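Local coordinates for protein-tyrosine-phosphatase (Shewanella sp., PDB 2Z72) that catalyses the hydrolysis of phosphotyrosine in proteins at low temperature, probably through a two-zinc centre of the calcineurin-like phosphoesterase type, at residues Y12-I17 / S182-I187; S18-A23 / S35-Q40; N201-M206 / H281-H286. One frame throughout, in Å; residues are numbered along the deposited sequence. Where two conformers were deposited one is given.

Contacts 1 and 2 lie together, their centres 11 Å apart, in and around the small antiparallel sheet near the N-terminus, and contact 2 is nested within the loop that contact 1 closes. They touch directly: Thr15 OG1 and Ser21 OG are 2.7 Å apart, a probable hydrogen bond, and Ile14 N lies 2.8 Å from Thr22 O. Contact 3 belongs to a different sheet on the opposite side of the chain's centre, about 30 Å centre to centre from contact 1 and 37 Å from contact 2. It alone reaches the metal centre, carrying His286, a zinc ligand; the other two join peripheral elements, with contact 1 tying the N-terminal sheet to helix 186-192.

Contact 1: Y12-I17 / S182-I187; sequences YVITPI and SADTEI. Unlike the reference sequence in segment 182-187: Ser182 (reference Gly).
Val13 and Glu186 make the close-packed half of this contact. Glu186 N donates to Val13 O over 2.9 Å, approaching from above the carbonyl plane, while the two side chains run side by side in the same direction and Val13 CG1 rests 3.8 Å from Glu186 CB. In the glutamate, chi1 (-175°) sets CG anti to the backbone N, and the bend at chi2 (67°) then turns CD. Its OE2 takes the hydroxyl of Thr15, OG1 to OE2 2.7 Å, on the anti side of the carboxylate. The same oxygen forms a salt bridge with Lys60, and Tyr130 OH bonds to OE1, so both oxygens of this buried acid have partners. Trp127 of helix 122-138 packs against Val13 and Glu186 together. Water 1 bridges the backbones of the buried Val13 and Ile187, accepting from both N atoms.

Between the backbones there is a single beta bridge, Ile14 with Thr185, where the end of strand 8-14 meets the start of helix 186-192. On the other side of the bridge, Thr15 N bonds to Asp184 O at 3.0 Å. Thr185 is the N-cap: its OG1 accepts from Gly188 N in the first turn and itself donates in plane to Ser182 O at 2.7 Å. Ser182 O also takes Thr185 N, 3.0 Å away, closing a type I turn.

The other flank is looser and partly open to solvent. Ile14 starts off pointing away, and its CD1 comes back to within 3.9 Å of Thr185 CG2, beside the partly exposed Asp184.

Contact 2: S18-A23 / S35-Q40; sequences SGQSTA and SIEKLQ
Ser21 and Ile36 meet through both backbone and side chain. The backbone link is one hydrogen bond, Ile36 N to Ser21 O, 2.9 Å long and nearly straight at the hydrogen (166°). One residue along, Thr22 and Ser35 form an antiparallel non-hydrogen-bonded pair with their CA atoms 4.7 Å apart; both side chains lie on the same face of the sheet.

The apolar part of the contact belongs to the buried Ile36. With CD1 anti to CA (chi2 159°), this methyl extends across to residues 21-23 at the start of strand 22-27. It comes within 3.6 Å of Ser21 CB and 4.0 Å of Ala23 CB, so it spans the backbone of Thr22, whose own side chain is on the other face. Ser21 OG is hydrogen-bonded to Thr15 OG1.

At the exposed margin the Gln20 side chain lies close to Ser35 and to Ile36 O. Gln20 has two conformers and its amide orientation is doubtful. Beyond Ile36 the chain reverses in a type I' turn from Glu37 to Gln40, closed by Gln40 N on Glu37 O at 3.0 Å.

Strand 22-27 is the middle one of a three-stranded meander, and the contact marks where it begins and its neighbour 30-35 ends. Val13 of strand 8-14 packs on Ser21, Ala23 and Ile36, and Leu55 touches Ser21 and Leu39 from a loop.

Contact 3: N201-M206 / H281-H286; sequences NDVLYM and HIVVGH. With ZN (zinc ion), chain C.
Leu204 O is gripped from the neighbouring strand by Val283 N at 2.8 Å, nearly along the C=O axis, and by a CA-H...O contact from Ile282 CA at 3.3 Å. The parallel pairing continues on either side: Leu204 N reaches His281 O at 3.0 Å and Met206 N reaches Val283 O at 3.2 Å. At the start of the pairing the bond from His281 N to Asp202 O is weak.

Tyr205 and Val283 point the same way, side by side, with CD2 of the ring 3.6 Å from Val283 CB. Val283 CG2 also meets Val203 CG1, at 3.7 Å. This face is pressed onto the second sheet, against Val73 and Ala75 of strand 72-76 and Leu316 and Leu318 of strand 315-319, giving the two-sheet core of the calcineurin-like phosphoesterase fold. On the other face, in one of two conformers, Met206 bends so that SD lies near Ile282 CG2 and Val284 CG1.

Both strands run towards the metal centre. Two residues on from Val284, His286 has CG anti to the backbone N (chi1 -174°), which sets the start of the imidazole whose ND1 binds zinc at 2.1 Å; His207, the residue after Met206, joins Asp114 and Asn149 at the same ion, and water 3 completes the ligands. The backbone N of His286 is bonded to Asp78, a ligand of the second zinc, and its carbonyl accepts from Arg258 and from the zinc-bound water.

Contact 1: Y12-I17 / S182-I187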
ATOM      1  N   TYR A  12       9.752  15.484   4.033  1.00  8.83           N
ATOM      2  CA  TYR A  12       9.499  15.460   2.604  1.00  8.35           C
ATOM      3  C   TYR A  12      10.879  15.586   1.939  1.00  8.78           C
ATOM      4  O   TYR A  12      11.543  16.598   2.089  1.00  9.79           O
ATOM      5  CB  TYR A  12       8.604  16.624   2.215  1.00  8.86           C
ATOM      6  CG  TYR A  12       7.235  16.562   2.861  1.00  8.28           C
ATOM      7  CD1 TYR A  12       6.968  17.138   4.099  1.00  8.75           C
ATOM      8  CD2 TYR A  12       6.182  15.873   2.254  1.00  8.63           C
ATOM      9  CE1 TYR A  12       5.706  17.079   4.670  1.00  8.71           C
ATOM     10  CE2 TYR A  12       4.964  15.811   2.825  1.00  8.64           C
ATOM     11  CZ  TYR A  12       4.715  16.386   4.040  1.00  8.73           C
ATOM     12  OH  TYR A  12       3.438  16.278   4.562  1.00  9.15           O
ATOM     13  N   VAL A  13      11.321  14.520   1.251  1.00  9.72           N
ATOM     14  CA  VAL A  13      12.667  14.439   0.736  1.00  9.90           C
ATOM     15  C   VAL A  13      12.673  14.585  -0.774  1.00  9.51           C
ATOM     16  O   VAL A  13      11.927  13.933  -1.477  1.00  9.31           O
ATOM     17  CB  VAL A  13      13.340  13.101   1.162  1.00  9.56           C
ATOM     18  CG1 VAL A  13      14.687  12.948   0.493  1.00 10.69           C
ATOM     19  CG2 VAL A  13      13.460  12.982   2.662  1.00 10.83           C
ATOM     20  N   ILE A  14      13.524  15.512  -1.234  1.00 10.76           N
ATOM     21  CA  ILE A  14      13.771  15.723  -2.674  1.00 11.12           C
ATOM     22  C   ILE A  14      15.014  14.961  -3.030  1.00 10.57           C
ATOM     23  O   ILE A  14      16.033  15.109  -2.345  1.00 11.03           O
ATOM     24  CB  ILE A  14      14.056  17.250  -2.874  1.00 14.28           C
ATOM     25  CG1 ILE A  14      12.901  18.080  -2.350  1.00 18.48           C
ATOM     26  CG2 ILE A  14      14.498  17.509  -4.277  1.00 19.85           C
ATOM     27  CD1 ILE A  14      11.554  17.725  -2.849  1.00 25.52           C
ATOM     28  N   THR A  15      14.984  14.152  -4.073  1.00 10.62           N
ATOM     29  CA  THR A  15      16.117  13.365  -4.525  1.00 10.12           C
ATOM     30  C   THR A  15      16.398  13.626  -5.985  1.00 11.49           C
ATOM     31  O   THR A  15      15.656  13.177  -6.839  1.00 13.03           O
ATOM     32  CB  THR A  15      15.869  11.860  -4.291  1.00 10.60           C
ATOM     33  OG1 THR A  15      15.815  11.668  -2.868  1.00 11.67           O
ATOM     34  CG2 THR A  15      17.031  11.046  -4.817  1.00 11.82           C
ATOM     35  N   PRO A  16      17.399  14.427  -6.256  1.00 12.12           N
ATOM     36  CA  PRO A  16      17.682  14.798  -7.669  1.00 14.08           C
ATOM     37  C   PRO A  16      18.380  13.721  -8.394  1.00 18.25           C
ATOM     38  O   PRO A  16      18.789  12.738  -7.779  1.00 21.35           O
ATOM     39  CB  PRO A  16      18.588  16.018  -7.442  1.00 17.17           C
ATOM     40  CG  PRO A  16      19.343  15.734  -6.219  1.00 16.99           C
ATOM     41  CD  PRO A  16      18.303  15.070  -5.319  1.00 14.22           C
ATOM     42  N   ILE A  17      18.570  13.800  -9.680  1.00 22.98           N
ATOM     43  CA  ILE A  17      19.161  12.625 -10.335  1.00 32.60           C
ATOM     44  C   ILE A  17      20.610  12.442  -9.980  1.00 32.99           C
ATOM     45  O   ILE A  17      21.154  11.343 -10.085  1.00 46.73           O
ATOM     46  CB  ILE A  17      18.997  12.689 -11.849  1.00 37.59           C
ATOM     47  CG1 ILE A  17      19.407  11.383 -12.535  1.00 45.01           C
ATOM     48  CG2 ILE A  17      19.793  13.855 -12.389  1.00 36.99           C
ATOM     49  CD1 ILE A  17      18.794  10.121 -11.932  1.00 56.78           C
ATOM     50  N   SER A 182       5.722  14.131  -5.771  1.00  9.10           N
ATOM     51  CA  SER A 182       5.992  14.080  -7.216  1.00  9.77           C
ATOM     52  C   SER A 182       7.226  13.260  -7.526  1.00  9.59           C
ATOM     53  O   SER A 182       7.934  12.738  -6.648  1.00  9.73           O
ATOM     54  CB  SER A 182       6.094  15.528  -7.706  0.56 11.78           C
ATOM     55  OG  SER A 182       7.255  16.096  -7.120  0.56 20.02           O
ATOM     56  N   ALA A 183       7.522  13.156  -8.830  1.00 10.75           N
ATOM     57  CA  ALA A 183       8.670  12.368  -9.265  1.00 10.44           C
ATOM     58  C   ALA A 183      10.013  12.909  -8.852  1.00 10.46           C
ATOM     59  O   ALA A 183      11.043  12.227  -8.993  1.00 10.89           O
ATOM     60  CB  ALA A 183       8.620  12.231 -10.777  1.00 13.29           C
ATOM     61  N   ASP A 184      10.086  14.133  -8.348  1.00 10.74           N
ATOM     62  CA  ASP A 184      11.293  14.724  -7.842  1.00 12.08           C
ATOM     63  C   ASP A 184      11.569  14.323  -6.385  1.00 10.45           C
ATOM     64  O   ASP A 184      12.631  14.652  -5.858  1.00 11.54           O
ATOM     65  CB  ASP A 184      11.250  16.275  -7.876  0.54 15.34           C
ATOM     66  CG  ASP A 184      10.052  16.833  -7.158  0.54 16.12           C
ATOM     67  OD1 ASP A 184      10.195  17.757  -6.337  0.54 18.53           O
ATOM     68  OD2 ASP A 184       8.903  16.395  -7.410  0.54 15.64           O
ATOM     69  N   THR A 185      10.596  13.663  -5.767  1.00  9.25           N
ATOM     70  CA  THR A 185      10.684  13.327  -4.387  1.00  8.70           C
ATOM     71  C   THR A 185      11.075  11.868  -4.188  1.00  8.30           C
ATOM     72  O   THR A 185      10.710  10.989  -5.009  1.00  9.11           O
ATOM     73  CB  THR A 185       9.374  13.610  -3.595  1.00  8.41           C
ATOM     74  OG1 THR A 185       8.389  12.665  -3.939  1.00  8.49           O
ATOM     75  CG2 THR A 185       8.903  15.061  -3.848  1.00  9.68           C
ATOM     76  N   GLU A 186      11.764  11.562  -3.106  1.00  8.27           N
ATOM     77  CA  GLU A 186      12.138  10.202  -2.769  1.00  8.28           C
ATOM     78  C   GLU A 186      10.928   9.283  -2.681  1.00  8.72           C
ATOM     79  O   GLU A 186      10.889   8.199  -3.297  1.00  8.47           O
ATOM     80  CB  GLU A 186      12.911  10.172  -1.455  1.00  8.77           C
ATOM     81  CG  GLU A 186      13.451   8.810  -1.050  1.00  9.25           C
ATOM     82  CD  GLU A 186      14.541   8.276  -1.945  1.00 10.17           C
ATOM     83  OE1 GLU A 186      14.812   7.057  -1.904  1.00 11.18           O
ATOM     84  OE2 GLU A 186      15.100   9.041  -2.752  1.00 10.91           O
ATOM     85  N   ILE A 187       9.929   9.685  -1.903  1.00  8.84           N
ATOM     86  CA  ILE A 187       8.711   8.870  -1.748  1.00  7.54           C
ATOM     87  C   ILE A 187       8.004   8.737  -3.090  1.00  7.53           C
ATOM     88  O   ILE A 187       7.523   7.641  -3.411  1.00  7.97           O
ATOM     89  CB  ILE A 187       7.818   9.416  -0.641  1.00  7.90           C
ATOM     90  CG1 ILE A 187       8.457   9.314   0.740  1.00  8.62           C
ATOM     91  CG2 ILE A 187       6.451   8.729  -0.680  1.00  8.46           C
ATOM     92  CD1 ILE A 187       8.751   7.920   1.228  1.00  9.36           C
TER
HETATM   93  O   HOH W   1      10.157  12.132  -0.268  1.00  8.84           O

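Contact 2: S18-A23 / S35-Q40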
ATOM      1  N   SER A  18      21.358  13.445  -9.582  1.00 33.45           N
ATOM      2  CA  SER A  18      22.727  13.279  -9.132  1.00 40.81           C
ATOM      3  C   SER A  18      22.933  14.202  -7.958  1.00 35.22           C
ATOM      4  O   SER A  18      22.393  15.295  -7.865  1.00 37.51           O
ATOM      5  CB  SER A  18      23.822  13.623 -10.185  1.00 42.27           C
ATOM      6  OG  SER A  18      24.197  15.003  -9.986  1.00 68.33           O
ATOM      7  N   GLY A  19      23.736  13.768  -6.995  1.00 35.99           N
ATOM      8  CA  GLY A  19      23.869  14.776  -5.934  1.00 34.21           C
ATOM      9  C   GLY A  19      23.031  14.465  -4.715  1.00 29.77           C
ATOM     10  O   GLY A  19      22.187  13.548  -4.651  1.00 24.14           O
ATOM     11  N   GLN A  20      23.263  15.263  -3.671  1.00 25.63           N
ATOM     12  CA  GLN A  20      22.613  14.960  -2.402  1.00 19.20           C
ATOM     13  C   GLN A  20      21.126  15.330  -2.381  1.00 15.68           C
ATOM     14  O   GLN A  20      20.697  16.281  -3.011  1.00 16.21           O
ATOM     15  CB  GLN A  20      23.281  15.618  -1.208  0.68 23.73           C
ATOM     16  CG  GLN A  20      23.943  16.936  -1.435  0.68 31.08           C
ATOM     17  CD  GLN A  20      24.297  17.556  -0.095  0.68 30.49           C
ATOM     18  OE1 GLN A  20      24.587  16.887   0.895  0.68 42.38           O
ATOM     19  NE2 GLN A  20      24.199  18.853  -0.063  0.68 21.42           N
ATOM     20  N   SER A  21      20.387  14.563  -1.602  1.00 13.37           N
ATOM     21  CA  SER A  21      19.000  14.847  -1.327  1.00 11.67           C
ATOM     22  C   SER A  21      18.872  15.940  -0.273  1.00 11.28           C
ATOM     23  O   SER A  21      19.807  16.275   0.440  1.00 12.72           O
ATOM     24  CB  SER A  21      18.327  13.539  -0.892  1.00 12.75           C
ATOM     25  OG  SER A  21      18.224  12.594  -1.983  1.00 13.48           O
ATOM     26  N   THR A  22      17.645  16.496  -0.178  1.00 11.24           N
ATOM     27  CA  THR A  22      17.279  17.534   0.737  1.00 11.41           C
ATOM     28  C   THR A  22      15.999  17.139   1.454  1.00 10.57           C
ATOM     29  O   THR A  22      15.107  16.568   0.800  1.00 11.29           O
ATOM     30  CB  THR A  22      17.037  18.836  -0.033  1.00 13.01           C
ATOM     31  OG1 THR A  22      18.219  19.228  -0.751  1.00 15.59           O
ATOM     32  CG2 THR A  22      16.635  19.993   0.916  1.00 14.75           C
ATOM     33  N   ALA A  23      15.913  17.383   2.725  1.00 10.70           N
ATOM     34  CA  ALA A  23      14.751  17.058   3.514  1.00  9.89           C
ATOM     35  C   ALA A  23      14.083  18.329   4.057  1.00  9.45           C
ATOM     36  O   ALA A  23      14.763  19.201   4.637  1.00 10.98           O
ATOM     37  CB  ALA A  23      15.124  16.134   4.663  1.00 10.51           C
ATOM     38  N   SER A  35      20.226  19.346   4.469  1.00 12.90           N
ATOM     39  CA  SER A  35      20.975  18.696   3.414  1.00 12.92           C
ATOM     40  C   SER A  35      21.339  17.288   3.868  1.00 13.34           C
ATOM     41  O   SER A  35      21.898  17.159   4.962  1.00 17.07           O
ATOM     42  CB  SER A  35      22.245  19.469   3.089  1.00 13.79           C
ATOM     43  OG  SER A  35      21.927  20.781   2.655  1.00 15.10           O
ATOM     44  N   ILE A  36      21.013  16.267   3.081  1.00 13.96           N
ATOM     45  CA  ILE A  36      21.249  14.911   3.547  1.00 13.42           C
ATOM     46  C   ILE A  36      22.663  14.429   3.223  1.00 15.76           C
ATOM     47  O   ILE A  36      23.053  14.498   2.042  1.00 18.35           O
ATOM     48  CB  ILE A  36      20.201  13.961   2.941  1.00 13.11           C
ATOM     49  CG1 ILE A  36      18.786  14.318   3.436  1.00 15.01           C
ATOM     50  CG2 ILE A  36      20.519  12.492   3.187  1.00 14.72           C
ATOM     51  CD1 ILE A  36      17.643  13.846   2.614  1.00 14.72           C
ATOM     52  N   GLU A  37      23.364  13.999   4.275  1.00 21.23           N
ATOM     53  CA  GLU A  37      24.744  13.545   4.265  1.00 23.66           C
ATOM     54  C   GLU A  37      24.739  12.003   4.370  1.00 24.64           C
ATOM     55  O   GLU A  37      24.074  11.411   5.290  1.00 21.91           O
ATOM     56  CB  GLU A  37      25.595  14.134   5.385  1.00 29.66           C
ATOM     57  CG  GLU A  37      25.298  15.515   5.931  1.00 37.06           C
ATOM     58  CD  GLU A  37      26.097  16.536   5.159  1.00 42.83           C
ATOM     59  OE1 GLU A  37      26.005  17.744   5.410  1.00 49.89           O
ATOM     60  OE2 GLU A  37      26.782  15.973   4.253  1.00 52.54           O
ATOM     61  N   LYS A  38      25.431  11.361   3.427  1.00 27.95           N
ATOM     62  CA  LYS A  38      25.714   9.928   3.489  1.00 26.84           C
ATOM     63  C   LYS A  38      24.427   9.145   3.561  1.00 22.82           C
ATOM     64  O   LYS A  38      24.330   8.098   4.242  1.00 23.77           O
ATOM     65  CB  LYS A  38      26.597   9.629   4.688  1.00 34.86           C
ATOM     66  CG  LYS A  38      27.915  10.388   4.750  1.00 48.59           C
ATOM     67  CD  LYS A  38      28.824  10.006   5.905  1.00 58.92           C
ATOM     68  CE  LYS A  38      30.310  10.167   5.645  1.00 67.90           C
ATOM     69  NZ  LYS A  38      31.235   9.590   6.678  1.00 76.30           N
ATOM     70  N   LEU A  39      23.420   9.641   2.853  1.00 22.45           N
ATOM     71  CA  LEU A  39      22.086   8.993   2.723  1.00 18.44           C
ATOM     72  C   LEU A  39      21.295   8.907   4.011  1.00 16.05           C
ATOM     73  O   LEU A  39      20.216   8.292   4.033  1.00 17.25           O
ATOM     74  CB  LEU A  39      22.159   7.637   2.092  1.00 22.54           C
ATOM     75  CG  LEU A  39      22.853   7.618   0.705  1.00 30.33           C
ATOM     76  CD1 LEU A  39      22.757   6.175   0.245  1.00 33.89           C
ATOM     77  CD2 LEU A  39      22.256   8.568  -0.311  1.00 32.98           C
ATOM     78  N   GLN A  40      21.694   9.579   5.085  1.00 16.78           N
ATOM     79  CA  GLN A  40      21.021   9.459   6.374  1.00 17.82           C
ATOM     80  C   GLN A  40      20.120  10.657   6.522  1.00 15.30           C
ATOM     81  O   GLN A  40      20.505  11.840   6.625  1.00 18.88           O
ATOM     82  CB  GLN A  40      22.043   9.531   7.496  0.57 18.57           C
ATOM     83  CG  GLN A  40      22.943   8.354   7.669  0.57 20.34           C
ATOM     84  CD  GLN A  40      22.364   7.034   8.111  0.57 19.00           C
ATOM     85  OE1 GLN A  40      21.205   6.927   8.527  0.57 20.52           O
ATOM     86  NE2 GLN A  40      23.154   5.974   8.045  0.57 21.23           N
TER

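Contact 3: N201-M206 / H281-H286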
ATOM      1  N   ASN A 201       1.935 -17.317  -5.648  1.00 11.41           N
ATOM      2  CA  ASN A 201       1.419 -18.704  -5.540  1.00 11.76           C
ATOM      3  C   ASN A 201       0.062 -18.714  -6.246  1.00 11.53           C
ATOM      4  O   ASN A 201      -0.020 -18.272  -7.398  1.00 13.18           O
ATOM      5  CB  ASN A 201       1.384 -19.199  -4.091  1.00 13.01           C
ATOM      6  CG  ASN A 201       2.718 -19.032  -3.381  1.00 12.73           C
ATOM      7  OD1 ASN A 201       3.788 -19.105  -3.992  1.00 13.28           O
ATOM      8  ND2 ASN A 201       2.605 -18.894  -2.047  1.00 13.29           N
ATOM      9  N   ASP A 202      -0.964 -19.235  -5.597  1.00 12.83           N
ATOM     10  CA  ASP A 202      -2.292 -19.383  -6.141  1.00 12.80           C
ATOM     11  C   ASP A 202      -3.225 -18.273  -5.672  1.00 11.52           C
ATOM     12  O   ASP A 202      -4.430 -18.471  -5.591  1.00 13.49           O
ATOM     13  CB  ASP A 202      -2.803 -20.766  -5.770  1.00 15.71           C
ATOM     14  CG  ASP A 202      -2.943 -20.972  -4.280  1.00 18.14           C
ATOM     15  OD1 ASP A 202      -3.774 -21.829  -3.859  1.00 21.52           O
ATOM     16  OD2 ASP A 202      -2.249 -20.313  -3.491  1.00 20.53           O
ATOM     17  N   VAL A 203      -2.676 -17.060  -5.423  1.00 11.42           N
ATOM     18  CA  VAL A 203      -3.469 -15.953  -4.898  1.00 11.19           C
ATOM     19  C   VAL A 203      -3.174 -14.689  -5.698  1.00 10.13           C
ATOM     20  O   VAL A 203      -2.005 -14.368  -5.974  1.00 10.35           O
ATOM     21  CB  VAL A 203      -3.172 -15.723  -3.406  1.00 11.39           C
ATOM     22  CG1 VAL A 203      -4.050 -14.622  -2.848  1.00 12.78           C
ATOM     23  CG2 VAL A 203      -3.325 -17.008  -2.614  1.00 14.56           C
ATOM     24  N   LEU A 204      -4.218 -13.975  -6.057  1.00  9.74           N
ATOM     25  CA  LEU A 204      -4.125 -12.659  -6.732  1.00  9.71           C
ATOM     26  C   LEU A 204      -4.424 -11.562  -5.725  1.00  9.98           C
ATOM     27  O   LEU A 204      -5.366 -11.710  -4.945  1.00 11.67           O
ATOM     28  CB  LEU A 204      -5.102 -12.603  -7.895  1.00 10.95           C
ATOM     29  CG  LEU A 204      -4.817 -11.578  -9.018  1.00 10.93           C
ATOM     30  CD1 LEU A 204      -3.603 -11.979  -9.827  1.00 13.66           C
ATOM     31  CD2 LEU A 204      -6.039 -11.481  -9.925  1.00 13.89           C
ATOM     32  N   TYR A 205      -3.671 -10.469  -5.778  1.00  8.85           N
ATOM     33  CA  TYR A 205      -3.765  -9.365  -4.809  1.00  8.52           C
ATOM     34  C   TYR A 205      -3.905  -8.058  -5.590  1.00  8.86           C
ATOM     35  O   TYR A 205      -3.110  -7.748  -6.472  1.00  8.82           O
ATOM     36  CB  TYR A 205      -2.495  -9.263  -3.996  1.00  9.07           C
ATOM     37  CG  TYR A 205      -2.160 -10.446  -3.148  1.00  8.89           C
ATOM     38  CD1 TYR A 205      -1.515 -11.547  -3.684  1.00  9.44           C
ATOM     39  CD2 TYR A 205      -2.480 -10.468  -1.797  1.00 10.50           C
ATOM     40  CE1 TYR A 205      -1.193 -12.655  -2.923  1.00  9.32           C
ATOM     41  CE2 TYR A 205      -2.180 -11.579  -1.037  1.00 10.11           C
ATOM     42  CZ  TYR A 205      -1.512 -12.688  -1.582  1.00 10.06           C
ATOM     43  OH  TYR A 205      -1.259 -13.766  -0.780  1.00 11.59           O
ATOM     44  N   MET A 206      -4.862  -7.223  -5.180  1.00  8.65           N
ATOM     45  CA  MET A 206      -4.984  -5.862  -5.666  1.00  8.79           C
ATOM     46  C   MET A 206      -5.917  -5.103  -4.718  1.00  8.80           C
ATOM     47  O   MET A 206      -6.559  -5.653  -3.847  1.00  9.41           O
ATOM     48  CB  MET A 206      -5.470  -5.851  -7.107  0.65  9.27           C
ATOM     49  CG  MET A 206      -6.936  -6.079  -7.427  0.65  9.80           C
ATOM     50  SD  MET A 206      -7.617  -7.679  -6.944  0.65  9.10           S
ATOM     51  CE  MET A 206      -6.452  -8.755  -7.804  0.65  8.54           C
ATOM     52  N   HIS A 281      -7.769 -17.856  -4.882  1.00 13.16           N
ATOM     53  CA  HIS A 281      -8.231 -16.833  -4.016  1.00 12.81           C
ATOM     54  C   HIS A 281      -7.823 -15.476  -4.607  1.00 11.60           C
ATOM     55  O   HIS A 281      -6.786 -15.386  -5.252  1.00 11.51           O
ATOM     56  CB  HIS A 281      -7.670 -16.864  -2.595  1.00 16.31           C
ATOM     57  CG  HIS A 281      -7.736 -18.195  -1.950  1.00 13.75           C
ATOM     58  ND1 HIS A 281      -8.815 -18.711  -1.298  1.00 14.14           N
ATOM     59  CD2 HIS A 281      -6.810 -19.205  -1.964  1.00 15.94           C
ATOM     60  CE1 HIS A 281      -8.546 -19.934  -0.898  1.00 16.18           C
ATOM     61  NE2 HIS A 281      -7.313 -20.291  -1.285  1.00 16.60           N
ATOM     62  N   ILE A 282      -8.619 -14.471  -4.265  1.00 12.17           N
ATOM     63  CA  ILE A 282      -8.312 -13.074  -4.554  1.00 11.62           C
ATOM     64  C   ILE A 282      -8.401 -12.284  -3.249  1.00 11.50           C
ATOM     65  O   ILE A 282      -9.398 -12.447  -2.523  1.00 12.30           O
ATOM     66  CB  ILE A 282      -9.225 -12.458  -5.629  1.00 12.72           C
ATOM     67  CG1 ILE A 282      -9.156 -13.290  -6.914  1.00 14.96           C
ATOM     68  CG2 ILE A 282      -8.861 -11.010  -5.947  1.00 13.43           C
ATOM     69  CD1 ILE A 282     -10.198 -12.907  -7.961  1.00 17.77           C
ATOM     70  N   VAL A 283      -7.367 -11.548  -2.939  1.00 10.07           N
ATOM     71  CA  VAL A 283      -7.251 -10.768  -1.712  1.00 10.14           C
ATOM     72  C   VAL A 283      -7.352  -9.293  -2.089  1.00  9.89           C
ATOM     73  O   VAL A 283      -6.562  -8.819  -2.939  1.00 10.38           O
ATOM     74  CB  VAL A 283      -5.922 -11.088  -1.060  1.00 10.36           C
ATOM     75  CG1 VAL A 283      -5.649 -10.118   0.136  1.00 12.08           C
ATOM     76  CG2 VAL A 283      -5.912 -12.488  -0.535  1.00 11.93           C
ATOM     77  N   VAL A 284      -8.303  -8.601  -1.472  1.00 10.65           N
ATOM     78  CA  VAL A 284      -8.559  -7.211  -1.809  1.00 10.24           C
ATOM     79  C   VAL A 284      -8.745  -6.355  -0.543  1.00 10.81           C
ATOM     80  O   VAL A 284      -9.140  -6.870   0.523  1.00 11.13           O
ATOM     81  CB  VAL A 284      -9.825  -7.045  -2.667  1.00 11.32           C
ATOM     82  CG1 VAL A 284      -9.674  -7.835  -3.947  1.00 12.86           C
ATOM     83  CG2 VAL A 284     -11.091  -7.502  -1.930  1.00 14.26           C
ATOM     84  N   GLY A 285      -8.461  -5.093  -0.710  1.00 10.67           N
ATOM     85  CA  GLY A 285      -8.743  -4.085   0.321  1.00 11.46           C
ATOM     86  C   GLY A 285      -9.934  -3.250  -0.085  1.00 10.86           C
ATOM     87  O   GLY A 285     -10.965  -3.824  -0.542  1.00 12.30           O
ATOM     88  N   HIS A 286      -9.831  -1.927   0.055  1.00 10.60           N
ATOM     89  CA  HIS A 286     -10.648  -0.868  -0.472  1.00 10.53           C
ATOM     90  C   HIS A 286     -12.026  -0.720   0.139  1.00 11.54           C
ATOM     91  O   HIS A 286     -12.452   0.414   0.366  1.00 11.82           O
ATOM     92  CB  HIS A 286     -10.769  -0.975  -2.010  1.00 10.90           C
ATOM     93  CG  HIS A 286     -11.471   0.123  -2.720  1.00 11.25           C
ATOM     94  ND1 HIS A 286     -11.141   1.443  -2.718  1.00 10.81           N
ATOM     95  CD2 HIS A 286     -12.540   0.040  -3.567  1.00 13.01           C
ATOM     96  CE1 HIS A 286     -11.998   2.069  -3.489  1.00 12.39           C
ATOM     97  NE2 HIS A 286     -12.881   1.261  -4.046  1.00 14.92           N
TER
HETATM   98 ZN    ZN C 402      -9.506   2.317  -1.662  1.00  9.44          ZN
HETATM   99  O   HOH W   2      -5.516 -21.999  -1.153  1.00 38.02           O
HETATM  100  O   HOH W   3     -10.448   2.691   0.018  1.00 11.73           O